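Local structure of 2-dehydropantoate 2-reductase (Enterococcus faecium, 3WFI) at residues C189-G192 with T193-L197; G209-S212 with T213-K216. The protein is a D-mandelate dehydrogenase of the ketopantoate reductase family, an NAD(H)-binding Rossmann-fold oxidoreductase that probably interconverts 2-hydroxy acids and 2-keto acids. All coordinates share one frame; numbering follows the deposited sequence.

Contact 1 of 2, residues C189-G192 with T193-L197; sequences CVNG and TMNGL
T193 reaches back with its hydroxyl to carbonyls of the last turn of helix 180-191, where the chain bends into helix 194-201. Its OG1 lies 2.8 Å from C189 O and 3.2 Å from V190 O, and its single proton could serve either acceptor. A chi1 of 51° sets OG1 between the backbone N and the carbonyl carbon, turned toward these carbonyls, while the methyl CG2 rests 3.3 Å from C189 O. Threonine suits the bend because its hydroxyl supplies a donor where two carbonyls lie within its reach. V190 O keeps a helical partner in M194 N at 3.1 Å, and is held weakly by T193 N.

One residue on, at the break between the two helices, N191 O is filled by a side chain and a water. ND2 of N195 donates to it at 3.2 Å, in the carbonyl plane on a lone pair, with an N-H...O angle of 150°. The water donates to the same oxygen and accepts from G196 N. N195 is apt here because its amide works both ways: ND2 holds N191 O, and OD1 accepts from M261 N, which fixes the rotation of the group. The N191 side chain lies alongside, its OD1 bonded to K187, with the two amide planes 32° apart.

The apolar side chains of V190 and M194 meet at 4.2 Å, CG1 to CG. This buried junction belongs to the C-terminal helical domain of the family; the N195 side chain is about 7 Å from that of the NAD(+)-binding E273. Around it, T193 neighbours I221 of helix 214-231 and C245 of helix 238-246, M194 packs on V218 of the former and L208 of helix 205-209, and L197 touches F297 of the second subunit.

Contact 2 of 2, residues G209-S212 with T213-K216; sequences GKTS and TAHK
The turn that leads into the long helix 214-231 is formed by residues 209-216, joining that helix to the end of helix 205-209. The T211 side chain starts off toward residues 213-216, and chi1 of 71° sets OG1 between the backbone N and the carbonyl carbon, 3.3 Å from A214 CB. That hydroxyl is hydrogen-bonded to L208 O, so it ties the turn to the preceding helix. Alanine fits at position 214 because its small methyl lets OG1 lie directly against it; the same CB is 4.4 Å from G209 CA. S212 and T213 instead spend their hydroxyls on the second subunit, S212 OG on D307 and T213 OG1 on E300 O, while A304 of that subunit packs on T211 and T213. Short hydroxyl side chains suit this interface by holding hydrogen-bonding groups close to the backbone. K216 follows with a salt bridge to E300 of the second subunit. As helix 214-231 starts, two waters each stand between a carbonyl and the N-H four residues on, in place of the direct helical bond: one donates to T211 O and accepts from H215 N, and the other donates to S212 O at 2.8 Å and accepts from K216 N at 2.9 Å.

Overall arrangement
Both contacts are junctions between consecutive helices in the C-terminal helical region, met in series along the chain, with centres 13 Å apart and no touch between them. Residues 189-197 form a largely buried break between helices, whereas residues 209-216 make a partly exposed turn, farther from the chain's centre. Helix 205-209 and helix 214-231 connect them: both pack against contact 1, and contact 2 is the turn between them. Direct hydrogen bonds, backbone and side-chain, and one water bridge join the halves of contact 1; in contact 2 two waters do the bridging. There the hydroxyls of S212 and T213 face the second subunit, which contact 1 meets through L197.

Contact 1 of 2, residues C189-G192 with T193-L197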
loop_
_atom_site.group_PDB
_atom_site.type_symbol
_atom_site.label_atom_id
_atom_site.label_comp_id
_atom_site.label_asym_id
_atom_site.label_seq_id
_atom_site.Cartn_x
_atom_site.Cartn_y
_atom_site.Cartn_z
ATOM N N CYS B 189 -10.362 13.994 -2.236
ATOM C CA CYS B 189 -10.669 12.565 -2.204
ATOM C C CYS B 189 -10.357 11.920 -3.568
ATOM O O CYS B 189 -9.744 10.856 -3.637
ATOM C CB CYS B 189 -12.133 12.317 -1.795
ATOM S SG CYS B 189 -12.488 12.637 -0.041
ATOM N N VAL B 190 -10.741 12.584 -4.655
ATOM C CA VAL B 190 -10.354 12.126 -5.999
ATOM C C VAL B 190 -8.830 12.097 -6.141
ATOM O O VAL B 190 -8.263 11.135 -6.660
ATOM C CB VAL B 190 -10.947 13.025 -7.112
ATOM C CG1 VAL B 190 -10.540 12.507 -8.481
ATOM C CG2 VAL B 190 -12.465 13.120 -6.989
ATOM N N ASN B 191 -8.168 13.153 -5.671
ATOM C CA ASN B 191 -6.712 13.257 -5.792
ATOM C C ASN B 191 -5.988 12.277 -4.868
ATOM O O ASN B 191 -4.878 11.852 -5.171
ATOM C CB ASN B 191 -6.228 14.674 -5.527
ATOM C CG ASN B 191 -6.668 15.649 -6.604
ATOM O OD1 ASN B 191 -6.961 15.263 -7.742
ATOM N ND2 ASN B 191 -6.754 16.910 -6.237
ATOM N N GLY B 192 -6.641 11.909 -3.769
ATOM C CA GLY B 192 -6.100 10.949 -2.825
ATOM C C GLY B 192 -6.385 9.486 -3.124
ATOM O O GLY B 192 -5.971 8.613 -2.358
ATOM N N THR B 193 -7.087 9.211 -4.228
ATOM C CA THR B 193 -7.412 7.850 -4.625
ATOM C C THR B 193 -6.833 7.514 -5.988
ATOM O O THR B 193 -6.020 6.613 -6.097
ATOM C CB THR B 193 -8.930 7.581 -4.611
ATOM O OG1 THR B 193 -9.629 8.594 -5.350
ATOM C CG2 THR B 193 -9.438 7.569 -3.188
ATOM N N MET B 194 -7.246 8.248 -7.020
ATOM C CA MET B 194 -6.837 7.932 -8.385
ATOM C C MET B 194 -5.328 8.036 -8.565
ATOM O O MET B 194 -4.704 7.130 -9.131
ATOM C CB MET B 194 -7.541 8.869 -9.386
ATOM C CG MET B 194 -9.052 8.733 -9.435
ATOM S SD MET B 194 -9.641 7.057 -9.810
ATOM C CE MET B 194 -10.168 6.531 -8.170
ATOM N N ASN B 195 -4.746 9.116 -8.048
ATOM C CA ASN B 195 -3.323 9.396 -8.220
ATOM C C ASN B 195 -2.412 8.298 -7.656
ATOM O O ASN B 195 -1.657 7.673 -8.404
ATOM C CB ASN B 195 -2.957 10.739 -7.597
ATOM C CG ASN B 195 -3.235 11.913 -8.523
ATOM O OD1 ASN B 195 -2.922 11.868 -9.727
ATOM N ND2 ASN B 195 -3.814 12.970 -7.970
ATOM N N GLY B 196 -2.457 8.098 -6.339
ATOM C CA GLY B 196 -1.622 7.090 -5.678
ATOM C C GLY B 196 -1.823 5.670 -6.159
ATOM O O GLY B 196 -0.841 4.955 -6.409
ATOM N N LEU B 197 -3.083 5.253 -6.293
ATOM C CA LEU B 197 -3.398 3.878 -6.702
ATOM C C LEU B 197 -2.937 3.579 -8.112
ATOM O O LEU B 197 -2.359 2.519 -8.366
ATOM C CB LEU B 197 -4.905 3.586 -6.556
ATOM C CG LEU B 197 -5.444 3.628 -5.131
ATOM C CD1 LEU B 197 -6.956 3.512 -5.122
ATOM C CD2 LEU B 197 -4.812 2.554 -4.234
HETATM O O HOH W 1 -3.273 9.803 -4.196
#

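Contact 2 of 2, residues G209-S212 with T213-K216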
loop_
_atom_site.group_PDB
_atom_site.type_symbol
_atom_site.label_atom_id
_atom_site.label_comp_id
_atom_site.label_asym_id
_atom_site.label_seq_id
_atom_site.Cartn_x
_atom_site.Cartn_y
_atom_site.Cartn_z
ATOM N N GLY B 209 -10.330 0.774 -12.222
ATOM C CA GLY B 209 -11.742 0.482 -12.021
ATOM C C GLY B 209 -12.172 -0.927 -12.384
ATOM O O GLY B 209 -13.134 -1.437 -11.832
ATOM N N LYS B 210 -11.443 -1.565 -13.296
ATOM C CA LYS B 210 -11.691 -2.966 -13.638
ATOM C C LYS B 210 -11.225 -3.972 -12.579
ATOM O O LYS B 210 -11.576 -5.154 -12.669
ATOM C CB LYS B 210 -11.040 -3.300 -14.978
ATOM C CG LYS B 210 -11.674 -2.556 -16.124
ATOM C CD LYS B 210 -11.097 -3.003 -17.457
ATOM C CE LYS B 210 -11.025 -1.847 -18.435
ATOM N NZ LYS B 210 -10.549 -2.338 -19.755
ATOM N N THR B 211 -10.481 -3.532 -11.562
ATOM C CA THR B 211 -10.025 -4.466 -10.525
ATOM C C THR B 211 -11.111 -4.747 -9.474
ATOM O O THR B 211 -11.987 -3.912 -9.248
ATOM C CB THR B 211 -8.731 -3.960 -9.863
ATOM O OG1 THR B 211 -9.007 -2.814 -9.045
ATOM C CG2 THR B 211 -7.699 -3.584 -10.938
ATOM N N SER B 212 -11.033 -5.911 -8.827
ATOM C CA SER B 212 -12.072 -6.362 -7.907
ATOM C C SER B 212 -12.041 -5.600 -6.589
ATOM O O SER B 212 -13.060 -5.524 -5.909
ATOM C CB SER B 212 -11.926 -7.851 -7.603
ATOM O OG SER B 212 -10.640 -8.129 -7.077
ATOM N N THR B 213 -10.890 -5.027 -6.244
ATOM C CA THR B 213 -10.700 -4.347 -4.948
ATOM C C THR B 213 -10.654 -2.815 -5.010
ATOM O O THR B 213 -10.520 -2.152 -3.970
ATOM C CB THR B 213 -9.407 -4.847 -4.259
ATOM O OG1 THR B 213 -8.292 -4.699 -5.143
ATOM C CG2 THR B 213 -9.558 -6.320 -3.833
ATOM N N ALA B 214 -10.742 -2.235 -6.209
ATOM C CA ALA B 214 -10.660 -0.778 -6.340
ATOM C C ALA B 214 -11.735 -0.101 -5.476
ATOM O O ALA B 214 -11.471 0.885 -4.811
ATOM C CB ALA B 214 -10.765 -0.356 -7.802
ATOM N N HIS B 215 -12.936 -0.653 -5.458
ATOM C CA HIS B 215 -14.009 -0.031 -4.695
ATOM C C HIS B 215 -13.673 -0.006 -3.206
ATOM O O HIS B 215 -13.818 1.015 -2.554
ATOM C CB HIS B 215 -15.356 -0.724 -4.930
ATOM C CG HIS B 215 -16.427 -0.237 -4.010
ATOM N ND1 HIS B 215 -17.022 0.997 -4.159
ATOM C CD2 HIS B 215 -16.992 -0.797 -2.916
ATOM C CE1 HIS B 215 -17.905 1.176 -3.193
ATOM N NE2 HIS B 215 -17.901 0.106 -2.421
ATOM N N LYS B 216 -13.199 -1.136 -2.687
ATOM C CA LYS B 216 -12.825 -1.217 -1.299
ATOM C C LYS B 216 -11.712 -0.212 -0.968
ATOM O O LYS B 216 -11.753 0.453 0.067
ATOM C CB LYS B 216 -12.409 -2.634 -0.930
ATOM C CG LYS B 216 -11.761 -2.762 0.444
ATOM C CD LYS B 216 -12.729 -2.402 1.574
ATOM C CE LYS B 216 -12.214 -2.872 2.932
ATOM N NZ LYS B 216 -10.866 -2.334 3.224
HETATM O O HOH W 2 -13.687 -2.532 -7.484
HETATM O O HOH W 3 -13.849 -3.681 -3.984
#